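Local coordinates for methyl-accepting chemotaxis protein, putative (Geobacter sulfurreducens, PDB 3OOV), which probably senses an as yet unidentified signal through its GAF domain and passes it on in bacterial chemotaxis signalling, at residues G73-K78 / F115-I120. Numbering follows the deposited sequence.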
loop_
_atom_site.group_PDB
_atom_site.type_symbol
_atom_site.label_atom_id
_atom_site.label_comp_id
_atom_site.label_asym_id
_atom_site.label_seq_id
_atom_site.Cartn_x
_atom_site.Cartn_y
_atom_site.Cartn_z
ATOM N N GLY A 73 11.803 3.650 13.730
ATOM C CA GLY A 73 10.807 2.616 13.525
ATOM C C GLY A 73 10.726 2.264 12.064
ATOM O O GLY A 73 9.807 1.547 11.669
ATOM N N GLY A 74 11.657 2.775 11.252
ATOM C CA GLY A 74 11.667 2.481 9.804
ATOM C C GLY A 74 10.261 2.426 9.176
ATOM O O GLY A 74 9.534 3.438 9.091
ATOM N N VAL A 75 9.885 1.256 8.685
ATOM C CA VAL A 75 8.694 1.142 7.899
ATOM C C VAL A 75 7.440 1.084 8.781
ATOM O O VAL A 75 6.342 1.273 8.321
ATOM C CB VAL A 75 8.781 -0.110 6.960
ATOM C CG1 VAL A 75 8.884 -1.410 7.784
ATOM C CG2 VAL A 75 7.575 -0.164 6.067
ATOM N N ILE A 76 7.590 0.751 10.061
ATOM C CA ILE A 76 6.446 0.839 10.943
ATOM C C ILE A 76 5.993 2.290 11.095
ATOM O O ILE A 76 4.811 2.606 10.989
ATOM C CB ILE A 76 6.729 0.205 12.333
ATOM C CG1 ILE A 76 6.816 -1.329 12.177
ATOM C CG2 ILE A 76 5.610 0.567 13.330
ATOM C CD1 ILE A 76 7.438 -2.057 13.352
ATOM N N THR A 77 6.941 3.165 11.355
ATOM C CA THR A 77 6.627 4.594 11.375
ATOM C C THR A 77 6.030 5.082 10.044
ATOM O O THR A 77 5.093 5.918 10.038
ATOM C CB THR A 77 7.926 5.376 11.662
ATOM O OG1 THR A 77 8.353 4.985 12.953
ATOM C CG2 THR A 77 7.696 6.939 11.639
ATOM N N LYS A 78 6.571 4.605 8.920
ATOM C CA LYS A 78 6.005 5.048 7.612
ATOM C C LYS A 78 4.625 4.586 7.425
ATOM O O LYS A 78 3.797 5.352 6.879
ATOM C CB LYS A 78 6.858 4.633 6.427
ATOM C CG LYS A 78 8.107 5.466 6.303
ATOM C CD LYS A 78 9.301 4.651 5.832
ATOM C CE LYS A 78 9.153 4.338 4.370
ATOM N NZ LYS A 78 9.054 5.676 3.601
ATOM N N PHE A 115 7.517 -9.088 5.947
ATOM C CA PHE A 115 6.343 -8.799 6.737
ATOM C C PHE A 115 5.383 -7.890 6.015
ATOM O O PHE A 115 5.756 -7.239 5.034
ATOM C CB PHE A 115 6.769 -8.100 8.050
ATOM C CG PHE A 115 7.690 -6.920 7.813
ATOM C CD1 PHE A 115 7.168 -5.694 7.393
ATOM C CD2 PHE A 115 9.068 -7.075 7.884
ATOM C CE1 PHE A 115 8.043 -4.624 7.140
ATOM C CE2 PHE A 115 9.959 -6.034 7.598
ATOM C CZ PHE A 115 9.426 -4.789 7.212
ATOM N N VAL A 116 4.197 -7.790 6.575
ATOM C CA VAL A 116 3.205 -6.732 6.257
ATOM C C VAL A 116 2.914 -5.877 7.480
ATOM O O VAL A 116 2.676 -6.414 8.639
ATOM C CB VAL A 116 1.870 -7.423 5.903
ATOM C CG1 VAL A 116 0.681 -6.427 5.872
ATOM C CG2 VAL A 116 2.012 -8.200 4.488
ATOM N N ILE A 117 2.928 -4.567 7.271
ATOM C CA ILE A 117 2.453 -3.592 8.309
ATOM C C ILE A 117 1.205 -2.923 7.754
ATOM O O ILE A 117 1.186 -2.431 6.610
ATOM C CB ILE A 117 3.453 -2.472 8.609
ATOM C CG1 ILE A 117 4.932 -2.927 8.551
ATOM C CG2 ILE A 117 3.018 -1.735 9.917
ATOM C CD1 ILE A 117 5.364 -3.993 9.723
ATOM N N CYS A 118 0.182 -2.887 8.586
ATOM C CA CYS A 118 -1.132 -2.442 8.180
ATOM C C CYS A 118 -1.624 -1.427 9.247
ATOM O O CYS A 118 -1.541 -1.710 10.422
ATOM C CB CYS A 118 -2.058 -3.632 8.053
ATOM S SG CYS A 118 -3.760 -3.108 7.798
ATOM N N PRO A 119 -2.038 -0.228 8.836
ATOM C CA PRO A 119 -2.380 0.817 9.824
ATOM C C PRO A 119 -3.751 0.497 10.405
ATOM O O PRO A 119 -4.558 -0.130 9.726
ATOM C CB PRO A 119 -2.463 2.096 8.975
ATOM C CG PRO A 119 -2.991 1.560 7.546
ATOM C CD PRO A 119 -2.294 0.190 7.433
ATOM N N ILE A 120 -3.992 0.864 11.658
ATOM C CA ILE A 120 -5.345 0.804 12.214
ATOM C C ILE A 120 -5.853 2.244 12.113
ATOM O O ILE A 120 -5.238 3.155 12.638
ATOM C CB ILE A 120 -5.307 0.347 13.687
ATOM C CG1 ILE A 120 -4.697 -1.096 13.765
ATOM C CG2 ILE A 120 -6.768 0.458 14.309
ATOM C CD1 ILE A 120 -4.128 -1.459 15.146
#
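V75 and F115 meet because both turn a carbon into the cleft between their own backbone N and carbonyl carbon (chi1 62° and 51°): CG1 of V75 and the ring of F115 advance on each other from opposite directions. V75 CG1 lies 3.4 Å from F115 CE1 and 3.5 Å from F115 CZ, so the methyl meets the far end of the ring obliquely. A compact branched valine suits a helix that comes this close to a sheet, while the long, flat phenylalanine spans the gap from the strand. In I117, CG1 stands beside the backbone N and the chain then bends again, bringing CD1 to 3.9 Å from I76 CG1; the two isoleucines cross at about a right angle. I117 CG1 also lies 4.3 Å from V75 CG1, joining both halves of a wholly apolar contact. Helix 74-82 thus packs on one face of the antiparallel GAF sheet, residues 74-78 running at 29° to the strand segment 115-120. Y86 of strand 86-88, outermost within the chain, touches V75, and V129 of strand 125-133 touches both I76 and I117. On the opposite face of the sheet, C118 and I120 pack against the long helix 143-167.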